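PDB 6YGA: N-alpha-acetyltransferase 38, NatC auxiliary subunit from Saccharomyces cerevisiae, which serves as the small auxiliary subunit of the NatC N-terminal acetyltransferase, which acetylates nascent chains beginning with methionine and a hydrophobic or amphipathic residue. Local coordinates for residues N36-V42 and G54-R60; T13-T19 and S62-I68. All blocks are in the same frame, centred on the assembly; numbering follows the deposited sequence.

Overall arrangement
Both interactions are largely buried antiparallel strand pairs of one small, strongly curved Sm/LSm sheet, with centres about 10 Å apart. Interaction 2 joins strands far apart in sequence, 13-18 and 63-69, whereas interaction 1 pairs 37-39 with 56-58 in the chain between them. Their apolar faces meet inside the curl: Val58 CG2 lies 3.7 Å from Val63 CG2, and Leu37 CD1 lies 3.7 Å from Ile66 CD1. Interaction 1 has the more regular hydrogen bonding, while interaction 2 loosens toward Lys64. In both, one strand continues pairing with N-alpha-acetyltransferase 35, in parallel fashion beside Val56 and Ser57 and antiparallel beside Met67 and Ile68.

Interaction 1: N36-V42 and G54-R60; sequences NLLLDHV and GLVSVPR
Leu37 lays its CB 3.5 Å from CG2 of Val58, its antiparallel partner, and with Leu39, Val56 and Val58 it lines one face of the sheet. Strands 37-39 and 56-58 are extended, with axes 4.6 Å apart and 156° between their directions. Leu37 and Leu39 form hydrogen-bonded pairs with Val58 and Val56: Leu37 N to Val58 O is 3.1 Å, Val58 N to Leu37 O 2.8 Å, Leu39 N to Val56 O 2.7 Å and Val56 N to Leu39 O 2.8 Å. Between them Leu38 and Ser57 make a non-hydrogen-bonded pair with CA atoms 4.2 Å apart. Leu38 (chi1 t, chi2 p) faces the other way and sets CD1 3.7 Å from Ser57 CB and CG 4.0 Å from Leu55 CD1. The first segment turns a corner at Asp40 and His41, the second at Leu55. His41 takes phi/psi 55/43, and its N is held 2.8 Å from Asp40 OD1; beyond it, Val42 N bonds to Gly54 O at 3.0 Å, and Val42 CB packs 3.7 Å from Val56 CG2. At the far end Arg60 N makes a weak 3.3 Å bond to Asn36 OD1. Such bent strands are characteristic of the Sm fold, whose sheet curls into a small barrel. Val56 and Ser57 pair in parallel with a strand of N-alpha-acetyltransferase 35, and Tyr34 of N-alpha-acetyltransferase 30 packs on Leu38 and Ser57. Backbone bonds thus fix the register, while Leu37, Leu39 and Val58 pack against strands of the domain and Leu38 meets the catalytic subunit; Ser57 OG bonds weakly to N-alpha-acetyltransferase 35.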
loop_
_atom_site.group_PDB
_atom_site.type_symbol
_atom_site.label_atom_id
_atom_site.label_comp_id
_atom_site.label_asym_id
_atom_site.label_seq_id
_atom_site.Cartn_x
_atom_site.Cartn_y
_atom_site.Cartn_z
ATOM N N ASN C 36 29.130 -2.783 23.320
ATOM C CA ASN C 36 28.342 -3.199 22.167
ATOM C C ASN C 36 28.831 -2.442 20.940
ATOM O O ASN C 36 28.936 -1.211 20.963
ATOM C CB ASN C 36 26.853 -2.933 22.395
ATOM C CG ASN C 36 26.326 -3.587 23.657
ATOM O OD1 ASN C 36 26.672 -4.725 23.972
ATOM N ND2 ASN C 36 25.489 -2.862 24.394
ATOM N N LEU C 37 29.148 -3.168 19.873
ATOM C CA LEU C 37 29.690 -2.565 18.665
ATOM C C LEU C 37 28.653 -2.580 17.552
ATOM O O LEU C 37 27.845 -3.508 17.451
ATOM C CB LEU C 37 30.948 -3.296 18.191
ATOM C CG LEU C 37 31.987 -3.686 19.241
ATOM C CD1 LEU C 37 32.969 -4.675 18.647
ATOM C CD2 LEU C 37 32.710 -2.459 19.759
ATOM N N LEU C 38 28.680 -1.543 16.722
ATOM C CA LEU C 38 27.897 -1.485 15.497
ATOM C C LEU C 38 28.862 -1.371 14.328
ATOM O O LEU C 38 29.688 -0.453 14.291
ATOM C CB LEU C 38 26.921 -0.303 15.507
ATOM C CG LEU C 38 25.944 -0.197 14.333
ATOM C CD1 LEU C 38 24.984 -1.377 14.311
ATOM C CD2 LEU C 38 25.180 1.123 14.384
ATOM N N LEU C 39 28.768 -2.307 13.388
ATOM C CA LEU C 39 29.700 -2.397 12.274
ATOM C C LEU C 39 28.957 -2.286 10.950
ATOM O O LEU C 39 27.854 -2.823 10.798
ATOM C CB LEU C 39 30.481 -3.714 12.319
ATOM C CG LEU C 39 31.352 -3.989 13.544
ATOM C CD1 LEU C 39 31.832 -5.431 13.535
ATOM C CD2 LEU C 39 32.533 -3.038 13.587
ATOM N N ASP C 40 29.570 -1.594 9.993
ATOM C CA ASP C 40 29.014 -1.410 8.662
ATOM C C ASP C 40 29.872 -2.140 7.639
ATOM O O ASP C 40 31.065 -2.375 7.852
ATOM C CB ASP C 40 28.926 0.077 8.296
ATOM C CG ASP C 40 27.871 0.361 7.236
ATOM O OD1 ASP C 40 27.213 -0.595 6.771
ATOM O OD2 ASP C 40 27.693 1.544 6.874
ATOM N N HIS C 41 29.244 -2.485 6.513
ATOM C CA HIS C 41 29.896 -3.212 5.424
ATOM C C HIS C 41 30.513 -4.516 5.930
ATOM O O HIS C 41 31.632 -4.881 5.567
ATOM C CB HIS C 41 30.941 -2.337 4.725
ATOM C CG HIS C 41 30.446 -0.964 4.383
ATOM N ND1 HIS C 41 29.413 -0.744 3.497
ATOM C CD2 HIS C 41 30.842 0.260 4.808
ATOM C CE1 HIS C 41 29.192 0.555 3.393
ATOM N NE2 HIS C 41 30.047 1.186 4.178
ATOM N N VAL C 42 29.767 -5.225 6.778
ATOM C CA VAL C 42 30.295 -6.410 7.444
ATOM C C VAL C 42 30.449 -7.545 6.444
ATOM O O VAL C 42 29.548 -7.816 5.639
ATOM C CB VAL C 42 29.382 -6.822 8.609
ATOM C CG1 VAL C 42 29.721 -8.225 9.091
ATOM C CG2 VAL C 42 29.512 -5.836 9.746
ATOM N N GLY C 54 26.052 -6.371 5.596
ATOM C CA GLY C 54 25.645 -4.980 5.751
ATOM C C GLY C 54 25.924 -4.455 7.142
ATOM O O GLY C 54 27.020 -4.630 7.679
ATOM N N LEU C 55 24.928 -3.796 7.729
ATOM C CA LEU C 55 25.070 -3.175 9.039
ATOM C C LEU C 55 24.683 -4.181 10.117
ATOM O O LEU C 55 23.534 -4.633 10.164
ATOM C CB LEU C 55 24.200 -1.923 9.141
ATOM C CG LEU C 55 24.378 -1.069 10.397
ATOM C CD1 LEU C 55 25.712 -0.333 10.374
ATOM C CD2 LEU C 55 23.223 -0.090 10.558
ATOM N N VAL C 56 25.639 -4.524 10.982
ATOM C CA VAL C 56 25.441 -5.516 12.032
ATOM C C VAL C 56 25.898 -4.933 13.363
ATOM O O VAL C 56 26.907 -4.220 13.427
ATOM C CB VAL C 56 26.207 -6.825 11.732
ATOM C CG1 VAL C 56 25.718 -7.947 12.636
ATOM C CG2 VAL C 56 26.074 -7.214 10.266
ATOM N N SER C 57 25.155 -5.237 14.424
ATOM C CA SER C 57 25.557 -4.924 15.788
ATOM C C SER C 57 25.938 -6.217 16.494
ATOM O O SER C 57 25.264 -7.239 16.336
ATOM C CB SER C 57 24.436 -4.215 16.558
ATOM O OG SER C 57 23.448 -5.132 16.998
ATOM N N VAL C 58 27.023 -6.179 17.257
ATOM C CA VAL C 58 27.513 -7.347 17.977
ATOM C C VAL C 58 27.439 -7.060 19.474
ATOM O O VAL C 58 28.042 -6.095 19.952
ATOM C CB VAL C 58 28.941 -7.738 17.555
ATOM C CG1 VAL C 58 28.935 -8.261 16.129
ATOM C CG2 VAL C 58 29.895 -6.563 17.663
ATOM N N PRO C 59 26.684 -7.839 20.244
ATOM C CA PRO C 59 26.619 -7.615 21.693
ATOM C C PRO C 59 27.921 -8.011 22.378
ATOM O O PRO C 59 28.844 -8.558 21.772
ATOM C CB PRO C 59 25.455 -8.504 22.143
ATOM C CG PRO C 59 24.672 -8.790 20.890
ATOM C CD PRO C 59 25.687 -8.822 19.792
ATOM N N ARG C 60 27.974 -7.727 23.681
ATOM C CA ARG C 60 29.182 -7.987 24.460
ATOM C C ARG C 60 29.520 -9.474 24.488
ATOM O O ARG C 60 30.657 -9.869 24.207
ATOM C CB ARG C 60 29.004 -7.453 25.882
ATOM C CG ARG C 60 29.958 -8.064 26.892
ATOM C CD ARG C 60 29.591 -7.683 28.317
ATOM N NE ARG C 60 30.492 -8.305 29.283
ATOM C CZ ARG C 60 31.682 -7.814 29.613
ATOM N NH1 ARG C 60 32.115 -6.693 29.054
ATOM N NH2 ARG C 60 32.441 -8.443 30.498
#

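Interaction 2: T13-T19 and S62-I68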
loop_
_atom_site.group_PDB
_atom_site.type_symbol
_atom_site.label_atom_id
_atom_site.label_comp_id
_atom_site.label_asym_id
_atom_site.label_seq_id
_atom_site.Cartn_x
_atom_site.Cartn_y
_atom_site.Cartn_z
ATOM N N THR C 13 38.401 -0.318 9.597
ATOM C CA THR C 13 38.039 -1.726 9.515
ATOM C C THR C 13 38.565 -2.492 10.725
ATOM O O THR C 13 39.701 -2.290 11.163
ATOM C CB THR C 13 38.597 -2.329 8.223
ATOM O OG1 THR C 13 38.107 -1.588 7.099
ATOM C CG2 THR C 13 38.185 -3.784 8.076
ATOM N N LEU C 14 37.726 -3.372 11.269
ATOM C CA LEU C 14 38.077 -4.184 12.426
ATOM C C LEU C 14 37.779 -5.649 12.146
ATOM O O LEU C 14 36.896 -5.982 11.351
ATOM C CB LEU C 14 37.315 -3.738 13.684
ATOM C CG LEU C 14 37.605 -2.327 14.194
ATOM C CD1 LEU C 14 36.823 -2.033 15.465
ATOM C CD2 LEU C 14 39.097 -2.151 14.425
ATOM N N ILE C 15 38.526 -6.521 12.814
ATOM C CA ILE C 15 38.345 -7.964 12.721
ATOM C C ILE C 15 37.772 -8.437 14.048
ATOM O O ILE C 15 38.411 -8.287 15.097
ATOM C CB ILE C 15 39.662 -8.685 12.394
ATOM C CG1 ILE C 15 40.053 -8.476 10.926
ATOM C CG2 ILE C 15 39.544 -10.170 12.698
ATOM C CD1 ILE C 15 40.771 -7.168 10.638
ATOM N N VAL C 16 36.566 -8.999 14.009
ATOM C CA VAL C 16 35.847 -9.413 15.209
ATOM C C VAL C 16 35.476 -10.881 15.037
ATOM O O VAL C 16 34.528 -11.209 14.314
ATOM C CB VAL C 16 34.603 -8.556 15.470
ATOM C CG1 VAL C 16 33.859 -9.061 16.699
ATOM C CG2 VAL C 16 34.994 -7.099 15.645
ATOM N N SER C 17 36.221 -11.765 15.695
ATOM C CA SER C 17 35.867 -13.176 15.730
ATOM C C SER C 17 34.738 -13.387 16.729
ATOM O O SER C 17 34.794 -12.882 17.854
ATOM C CB SER C 17 37.079 -14.026 16.110
ATOM O OG SER C 17 36.730 -15.398 16.190
ATOM N N LEU C 18 33.712 -14.123 16.317
ATOM C CA LEU C 18 32.561 -14.364 17.173
ATOM C C LEU C 18 32.783 -15.637 17.988
ATOM O O LEU C 18 33.857 -16.242 17.959
ATOM C CB LEU C 18 31.285 -14.435 16.340
ATOM C CG LEU C 18 30.901 -13.158 15.593
ATOM C CD1 LEU C 18 29.501 -13.281 15.013
ATOM C CD2 LEU C 18 31.006 -11.948 16.509
ATOM N N THR C 19 31.754 -16.056 18.730
ATOM C CA THR C 19 31.879 -17.247 19.564
ATOM C C THR C 19 32.066 -18.503 18.725
ATOM O O THR C 19 32.774 -19.427 19.142
ATOM C CB THR C 19 30.652 -17.391 20.465
ATOM O OG1 THR C 19 29.464 -17.430 19.662
ATOM C CG2 THR C 19 30.565 -16.225 21.440
ATOM N N SER C 62 28.904 -11.812 22.540
ATOM C CA SER C 62 29.183 -12.448 21.260
ATOM C C SER C 62 30.608 -12.234 20.772
ATOM O O SER C 62 31.081 -13.007 19.930
ATOM C CB SER C 62 28.201 -11.936 20.206
ATOM O OG SER C 62 26.879 -12.336 20.523
ATOM N N VAL C 63 31.302 -11.219 21.270
ATOM C CA VAL C 63 32.614 -10.854 20.752
ATOM C C VAL C 63 33.681 -11.691 21.447
ATOM O O VAL C 63 33.843 -11.617 22.670
ATOM C CB VAL C 63 32.882 -9.354 20.935
ATOM C CG1 VAL C 63 34.323 -9.020 20.602
ATOM C CG2 VAL C 63 31.932 -8.546 20.065
ATOM N N LYS C 64 34.399 -12.500 20.666
ATOM C CA LYS C 64 35.545 -13.226 21.202
ATOM C C LYS C 64 36.775 -12.329 21.275
ATOM O O LYS C 64 37.457 -12.281 22.305
ATOM C CB LYS C 64 35.830 -14.469 20.355
ATOM C CG LYS C 64 37.295 -14.886 20.330
ATOM C CD LYS C 64 37.486 -16.233 19.646
ATOM C CE LYS C 64 38.955 -16.507 19.356
ATOM N NZ LYS C 64 39.478 -15.627 18.274
ATOM N N THR C 65 37.061 -11.596 20.200
ATOM C CA THR C 65 38.235 -10.737 20.167
ATOM C C THR C 65 38.035 -9.636 19.136
ATOM O O THR C 65 37.203 -9.747 18.232
ATOM C CB THR C 65 39.504 -11.533 19.851
ATOM O OG1 THR C 65 40.636 -10.655 19.883
ATOM C CG2 THR C 65 39.401 -12.164 18.472
ATOM N N ILE C 66 38.817 -8.572 19.286
ATOM C CA ILE C 66 38.813 -7.436 18.373
ATOM C C ILE C 66 40.240 -7.215 17.892
ATOM O O ILE C 66 41.161 -7.088 18.708
ATOM C CB ILE C 66 38.255 -6.168 19.047
ATOM C CG1 ILE C 66 36.827 -6.411 19.540
ATOM C CG2 ILE C 66 38.275 -4.994 18.083
ATOM C CD1 ILE C 66 36.247 -5.252 20.320
HETATM N N MSE C 67 40.424 -7.181 16.577
HETATM C CA MSE C 67 41.752 -6.989 16.002
HETATM C C MSE C 67 41.745 -5.948 14.887
HETATM O O MSE C 67 40.748 -5.788 14.187
HETATM C CB MSE C 67 42.301 -8.315 15.479
HETATM C CG MSE C 67 42.564 -9.338 16.566
HETATM SE SE MSE C 67 43.515 -10.885 15.873
HETATM C CE MSE C 67 43.619 -11.925 17.514
ATOM N N ILE C 68 42.860 -5.233 14.733
ATOM C CA ILE C 68 43.003 -4.210 13.706
ATOM C C ILE C 68 44.317 -4.438 12.971
ATOM O O ILE C 68 45.270 -4.999 13.522
ATOM C CB ILE C 68 42.940 -2.779 14.299
ATOM C CG1 ILE C 68 42.700 -1.740 13.198
ATOM C CG2 ILE C 68 44.214 -2.447 15.055
ATOM C CD1 ILE C 68 42.673 -0.309 13.700
#
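Val16 sits at the apolar centre, with CG1 3.9 Å from Val63 CG2 and CG2 4.4 Å from Ile66 CG1. Leu14 extends this face, placing CD1 4.2 Å from Ile66 CG2 and CD2 3.8 Å from Ile68 CG1; on the reverse face Ile15 CB lies 4.1 Å from CB of Met67, a selenomethionine. Ile15 and Met67 form a tight antiparallel hydrogen-bonded pair, with both Ile15 N to Met67 O and Met67 N to Ile15 O at 2.7 Å. Pairing the first strand of the Sm fold, 13-18, with the last, 63-69, helps close its curled sheet, and strand 23-32 bonds to the other edge of 13-18. Toward Ser17 the pairing slackens: Ser17 N to Thr65 O is a weak 3.4 Å bond, and Lys64, at phi/psi -80/-47, breaks the extended run. Its N nevertheless reaches Ser17 O at 2.9 Å. Thr65 OG1 and Ser62 OG bond outward to Thr25 and Asn58 of N-alpha-acetyltransferase 35.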